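Local structure of similar to sp|P32453 Saccharomyces cerevisiae YNL315c ATP11 (Candida glabrata CBS 138, 2P4F) at residues L114-V119 with K227-M232; F121-K126 with V135-Y140. The protein probably acts as a mitochondrial chaperone of the ATP11 family that binds unfolded protein. One frame throughout, in Å; residues are numbered along the deposited sequence.

Contact 1: L114-V119 with K227-M232; sequences LSKQEV and KDMVLM
K116 lays its aliphatic chain over the sulfur of M229 and the backbone of K227. CB and CG of K116 both lie 3.9 Å from M229 SD, and farther out the methylenes pass the carbonyl oxygen of K227. CG lies anti to the carbonyl carbon (chi1 -65°); from there the extended chain carries NZ to the K227-D228 corner. There water 1 accepts from K116 NZ and donates to D228 O, which lies 2.8 Å from it. The carboxylate of D228 is close, K116 NZ being 4.7 Å from D228 OD2, but the two do not touch; D228 OD1 instead accepts from V141 N. The opposite charges would still attract, and a lysine suits this edge because its stem can pack while its amine stays with water.

K227 reaches the other way. Its chain bends at chi3 and chi4 and makes a weak hydrogen bond from NZ to L114 O, 2.9 Å away, while its CE passes 4.0 Å from V119 CG2. The elements joined are the first turn of helix 116-126 and the start of strand 229-236, an inner strand of the antiparallel half-barrel sheet. The helix begins with a capping box: S115 OG accepts from E118 N, and E118 OE1 accepts from S115 N at 2.9 Å, nearly straight (174°).

Deeper in, the contact is apolar. Flexible M229 turns its CE toward the first turn of the helix, 3.5 Å from K116 O and near V119 CG1. Branched, compact V119 points at the strand, and its CG1 meets L231 CD1 at 3.9 Å, the two side chains crossing at about a right angle.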
loop_
_atom_site.group_PDB
_atom_site.type_symbol
_atom_site.label_atom_id
_atom_site.label_comp_id
_atom_site.label_asym_id
_atom_site.label_seq_id
_atom_site.Cartn_x
_atom_site.Cartn_y
_atom_site.Cartn_z
ATOM N N LEU A 114 -16.770 -6.276 19.474
ATOM C CA LEU A 114 -15.752 -5.383 20.031
ATOM C C LEU A 114 -15.925 -3.970 19.494
ATOM O O LEU A 114 -16.456 -3.796 18.380
ATOM C CB LEU A 114 -14.348 -5.906 19.714
ATOM C CG LEU A 114 -14.034 -7.246 20.413
ATOM C CD1 LEU A 114 -12.581 -7.625 20.061
ATOM C CD2 LEU A 114 -14.248 -7.138 21.907
ATOM N N SER A 115 -15.426 -2.964 20.238
ATOM C CA SER A 115 -15.436 -1.608 19.727
ATOM C C SER A 115 -14.312 -1.428 18.706
ATOM O O SER A 115 -13.404 -2.262 18.579
ATOM C CB SER A 115 -15.226 -0.645 20.876
ATOM O OG SER A 115 -13.877 -0.784 21.357
ATOM N N LYS A 116 -14.391 -0.295 17.992
ATOM C CA LYS A 116 -13.299 0.024 17.034
ATOM C C LYS A 116 -11.946 0.024 17.730
ATOM O O LYS A 116 -10.919 -0.471 17.212
ATOM C CB LYS A 116 -13.597 1.384 16.395
ATOM C CG LYS A 116 -14.845 1.452 15.522
ATOM C CD LYS A 116 -14.818 2.829 14.840
ATOM C CE LYS A 116 -15.998 3.199 13.995
ATOM N NZ LYS A 116 -15.522 4.344 13.117
ATOM N N GLN A 117 -11.866 0.617 18.920
ATOM C CA GLN A 117 -10.585 0.708 19.643
ATOM C C GLN A 117 -10.112 -0.670 20.080
ATOM O O GLN A 117 -8.932 -0.963 19.983
ATOM C CB GLN A 117 -10.721 1.632 20.865
ATOM C CG GLN A 117 -9.444 1.647 21.688
ATOM C CD GLN A 117 -9.310 2.795 22.660
ATOM O OE1 GLN A 117 -8.762 3.852 22.342
ATOM N NE2 GLN A 117 -9.798 2.541 23.875
ATOM N N GLU A 118 -11.068 -1.478 20.560
ATOM C CA GLU A 118 -10.670 -2.850 20.974
ATOM C C GLU A 118 -10.149 -3.638 19.794
ATOM O O GLU A 118 -9.147 -4.336 19.941
ATOM C CB GLU A 118 -11.898 -3.538 21.573
ATOM C CG GLU A 118 -12.160 -2.902 22.973
ATOM C CD GLU A 118 -13.513 -3.294 23.544
ATOM O OE1 GLU A 118 -14.483 -3.661 22.848
ATOM O OE2 GLU A 118 -13.618 -3.212 24.801
ATOM N N VAL A 119 -10.790 -3.535 18.620
ATOM C CA VAL A 119 -10.244 -4.222 17.444
ATOM C C VAL A 119 -8.849 -3.712 17.107
ATOM O O VAL A 119 -7.939 -4.517 16.797
ATOM C CB VAL A 119 -11.148 -4.016 16.216
ATOM C CG1 VAL A 119 -10.486 -4.609 14.935
ATOM C CG2 VAL A 119 -12.519 -4.687 16.487
ATOM N N LYS A 227 -17.800 -1.066 10.707
ATOM C CA LYS A 227 -17.045 -0.204 11.620
ATOM C C LYS A 227 -16.284 0.899 10.896
ATOM O O LYS A 227 -15.562 1.637 11.550
ATOM C CB LYS A 227 -16.021 -1.006 12.419
ATOM C CG LYS A 227 -16.659 -1.905 13.472
ATOM C CD LYS A 227 -15.595 -2.751 14.193
ATOM C CE LYS A 227 -16.062 -2.971 15.623
ATOM N NZ LYS A 227 -17.084 -4.073 15.590
ATOM N N ASP A 228 -16.432 0.999 9.557
ATOM C CA ASP A 228 -15.715 2.024 8.811
ATOM C C ASP A 228 -14.200 1.997 9.038
ATOM O O ASP A 228 -13.528 3.029 9.069
ATOM C CB ASP A 228 -16.286 3.411 9.158
ATOM C CG ASP A 228 -15.846 4.451 8.149
ATOM O OD1 ASP A 228 -15.616 4.187 6.948
ATOM O OD2 ASP A 228 -15.693 5.615 8.600
ATOM N N MET A 229 -13.653 0.797 9.158
ATOM C CA MET A 229 -12.253 0.542 9.436
ATOM C C MET A 229 -11.605 -0.388 8.443
ATOM O O MET A 229 -12.264 -1.355 8.056
ATOM C CB MET A 229 -12.127 -0.200 10.800
ATOM C CG MET A 229 -12.456 0.560 12.045
ATOM S SD MET A 229 -12.362 -0.688 13.384
ATOM C CE MET A 229 -10.612 -0.587 13.744
ATOM N N VAL A 230 -10.370 -0.088 8.070
ATOM C CA VAL A 230 -9.546 -0.991 7.245
ATOM C C VAL A 230 -8.342 -1.381 8.060
ATOM O O VAL A 230 -7.690 -0.469 8.634
ATOM C CB VAL A 230 -9.126 -0.298 5.920
ATOM C CG1 VAL A 230 -8.133 -1.129 5.145
ATOM C CG2 VAL A 230 -10.404 -0.008 5.134
ATOM N N LEU A 231 -8.023 -2.648 8.166
ATOM C CA LEU A 231 -6.863 -3.100 8.963
ATOM C C LEU A 231 -5.742 -3.402 7.982
ATOM O O LEU A 231 -5.965 -4.147 6.990
ATOM C CB LEU A 231 -7.255 -4.350 9.758
ATOM C CG LEU A 231 -8.295 -4.064 10.872
ATOM C CD1 LEU A 231 -8.375 -5.360 11.685
ATOM C CD2 LEU A 231 -7.953 -2.898 11.717
ATOM N N MET A 232 -4.541 -2.848 8.236
ATOM C CA MET A 232 -3.406 -3.073 7.327
ATOM C C MET A 232 -2.290 -3.820 7.984
ATOM O O MET A 232 -2.019 -3.493 9.161
ATOM C CB MET A 232 -2.882 -1.688 6.870
ATOM C CG MET A 232 -1.774 -1.830 5.833
ATOM S SD MET A 232 -0.896 -0.239 5.606
ATOM C CE MET A 232 0.264 -0.377 6.969
HETATM O O HOH W 1 -13.157 4.675 11.251
#

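Contact 2: F121-K126 with V135-Y140; sequences FLWRAK and VAVVPY
Helix 121-126 and strand 135-139 run nearly antiparallel, their axes at 162° and 8.9 Å apart at closest approach; the backbones come nearest at R124 and V135, whose CA atoms are 6.8 Å apart. W123 and R124, neighbours on the helix, share the work.

W123 points at the strand. Its CG lies anti to the backbone N (chi1 -178°), and the pyrrole part of the indole crosses V135 obliquely, with W123 CD1 3.6 Å from V135 CG1 and, more loosely, 4.1 Å from V137 CG2. A broad indole suits this place because it can touch two valines of one strand while giving its N-H to M232 O on the adjoining strand, a bond that helps set how the ring is turned.

R124 extends from CG to NE alongside V135, and its guanidinium reaches the strand through water. Water 2 accepts from R124 NH2 and from V137 N, at 2.9 Å each; water 3 accepts from R124 NH1 at 3.3 Å and donates to V135 O. Both waters lie in the guanidinium plane at its edge. E120 forms a salt bridge with R124 NH2, probably steadying the charge.

Strand 133-139 is outermost in the sheet within this chain, and such hydration of backbone N-H and C=O groups is typical of a beta-sheet edge, here partly covered by helix 116-126.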
loop_
_atom_site.group_PDB
_atom_site.type_symbol
_atom_site.label_atom_id
_atom_site.label_comp_id
_atom_site.label_asym_id
_atom_site.label_seq_id
_atom_site.Cartn_x
_atom_site.Cartn_y
_atom_site.Cartn_z
ATOM N N PHE A 121 -6.675 -2.430 19.168
ATOM C CA PHE A 121 -5.690 -2.970 20.150
ATOM C C PHE A 121 -5.282 -4.379 19.794
ATOM O O PHE A 121 -4.120 -4.770 19.833
ATOM C CB PHE A 121 -6.342 -2.978 21.527
ATOM C CG PHE A 121 -6.460 -1.580 22.154
ATOM C CD1 PHE A 121 -5.863 -0.435 21.648
ATOM C CD2 PHE A 121 -7.225 -1.468 23.292
ATOM C CE1 PHE A 121 -6.027 0.774 22.292
ATOM C CE2 PHE A 121 -7.351 -0.272 23.971
ATOM C CZ PHE A 121 -6.745 0.870 23.468
ATOM N N LEU A 122 -6.301 -5.174 19.438
ATOM C CA LEU A 122 -5.981 -6.591 19.133
ATOM C C LEU A 122 -5.111 -6.723 17.901
ATOM O O LEU A 122 -4.241 -7.570 17.831
ATOM C CB LEU A 122 -7.253 -7.408 18.915
ATOM C CG LEU A 122 -8.104 -7.646 20.166
ATOM C CD1 LEU A 122 -9.376 -8.351 19.714
ATOM C CD2 LEU A 122 -7.295 -8.483 21.171
ATOM N N TRP A 123 -5.415 -5.884 16.923
ATOM C CA TRP A 123 -4.636 -5.969 15.658
ATOM C C TRP A 123 -3.194 -5.559 15.906
ATOM O O TRP A 123 -2.250 -6.219 15.444
ATOM C CB TRP A 123 -5.274 -5.047 14.662
ATOM C CG TRP A 123 -4.701 -4.995 13.285
ATOM C CD1 TRP A 123 -4.099 -3.955 12.621
ATOM C CD2 TRP A 123 -4.718 -6.109 12.362
ATOM N NE1 TRP A 123 -3.746 -4.382 11.347
ATOM C CE2 TRP A 123 -4.112 -5.683 11.162
ATOM C CE3 TRP A 123 -5.192 -7.409 12.445
ATOM C CZ2 TRP A 123 -3.957 -6.494 10.030
ATOM C CZ3 TRP A 123 -5.038 -8.241 11.322
ATOM C CH2 TRP A 123 -4.428 -7.782 10.145
ATOM N N ARG A 124 -3.030 -4.457 16.674
ATOM C CA ARG A 124 -1.642 -4.072 16.960
ATOM C C ARG A 124 -0.951 -5.122 17.818
ATOM O O ARG A 124 0.244 -5.373 17.614
ATOM C CB ARG A 124 -1.632 -2.678 17.603
ATOM C CG ARG A 124 -2.145 -1.616 16.625
ATOM C CD ARG A 124 -1.922 -0.245 17.248
ATOM N NE ARG A 124 -2.482 0.791 16.385
ATOM C CZ ARG A 124 -1.963 1.277 15.266
ATOM N NH1 ARG A 124 -0.798 0.820 14.815
ATOM N NH2 ARG A 124 -2.619 2.232 14.602
ATOM N N ALA A 125 -1.657 -5.745 18.783
ATOM C CA ALA A 125 -1.017 -6.783 19.616
ATOM C C ALA A 125 -0.610 -7.946 18.734
ATOM O O ALA A 125 0.460 -8.563 18.976
ATOM C CB ALA A 125 -1.948 -7.282 20.724
ATOM N N LYS A 126 -1.433 -8.263 17.738
ATOM C CA LYS A 126 -1.171 -9.463 16.895
ATOM C C LYS A 126 0.184 -9.385 16.234
ATOM O O LYS A 126 0.928 -10.356 16.080
ATOM C CB LYS A 126 -2.279 -9.579 15.842
ATOM C CG LYS A 126 -2.089 -10.577 14.712
ATOM C CD LYS A 126 -2.133 -12.010 15.239
ATOM C CE LYS A 126 -2.286 -12.979 14.076
ATOM N NZ LYS A 126 -2.436 -14.400 14.547
ATOM N N VAL A 135 2.002 -1.776 10.367
ATOM C CA VAL A 135 0.671 -2.019 10.867
ATOM C C VAL A 135 -0.086 -0.705 10.899
ATOM O O VAL A 135 0.503 0.286 11.344
ATOM C CB VAL A 135 0.705 -2.621 12.292
ATOM C CG1 VAL A 135 -0.691 -2.912 12.803
ATOM C CG2 VAL A 135 1.535 -3.901 12.288
ATOM N N ALA A 136 -1.337 -0.692 10.452
ATOM C CA ALA A 136 -2.133 0.534 10.527
ATOM C C ALA A 136 -3.598 0.171 10.613
ATOM O O ALA A 136 -3.979 -0.950 10.254
ATOM C CB ALA A 136 -1.900 1.433 9.309
ATOM N N VAL A 137 -4.371 1.154 11.073
ATOM C CA VAL A 137 -5.816 1.094 10.952
ATOM C C VAL A 137 -6.250 2.370 10.226
ATOM O O VAL A 137 -5.881 3.456 10.721
ATOM C CB VAL A 137 -6.460 0.973 12.333
ATOM C CG1 VAL A 137 -7.972 0.986 12.197
ATOM C CG2 VAL A 137 -5.974 -0.309 12.995
ATOM N N VAL A 138 -6.965 2.278 9.135
ATOM C CA VAL A 138 -7.299 3.368 8.207
ATOM C C VAL A 138 -8.792 3.545 8.138
ATOM O O VAL A 138 -9.476 2.534 7.988
ATOM C CB VAL A 138 -6.757 3.008 6.787
ATOM C CG1 VAL A 138 -6.993 4.075 5.762
ATOM C CG2 VAL A 138 -5.248 2.701 6.862
ATOM N N PRO A 139 -9.383 4.717 8.284
ATOM C CA PRO A 139 -10.849 4.793 8.102
ATOM C C PRO A 139 -11.163 4.548 6.642
ATOM O O PRO A 139 -10.442 4.968 5.718
ATOM C CB PRO A 139 -11.243 6.232 8.475
ATOM C CG PRO A 139 -9.972 6.987 8.446
ATOM C CD PRO A 139 -8.832 6.027 8.645
ATOM N N TYR A 140 -12.277 3.862 6.442
ATOM C CA TYR A 140 -12.637 3.509 5.071
ATOM C C TYR A 140 -13.123 4.724 4.293
ATOM O O TYR A 140 -12.561 5.077 3.240
ATOM C CB TYR A 140 -13.689 2.392 5.105
ATOM C CG TYR A 140 -14.015 1.992 3.670
ATOM C CD1 TYR A 140 -13.134 1.240 2.897
ATOM C CD2 TYR A 140 -15.241 2.366 3.099
ATOM C CE1 TYR A 140 -13.428 0.865 1.583
ATOM C CE2 TYR A 140 -15.519 1.990 1.785
ATOM C CZ TYR A 140 -14.625 1.250 1.047
ATOM O OH TYR A 140 -14.931 0.898 -0.230
HETATM O O HOH W 2 -2.942 3.449 12.044
HETATM O O HOH W 3 0.001 2.995 12.512
#

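In the fold
After two short helices near the start of the modelled chain, helix 116-126 begins; its first turn belongs to contact 1 and its second half to contact 2. A short connection then leads into strand 133-139, so contact 2 closes a small helix-to-strand loop. The chain continues through most of the antiparallel sheet before strand 229-236 returns to close contact 1, inside whose much longer loop contact 2 is nested. The two strands are sheet neighbours, probably hydrogen-bonded from V230 N to V138 O and from M232 N to A136 O, while M229 packs on V137. One helix is thereby tied to both the edge strand and the strand beside it.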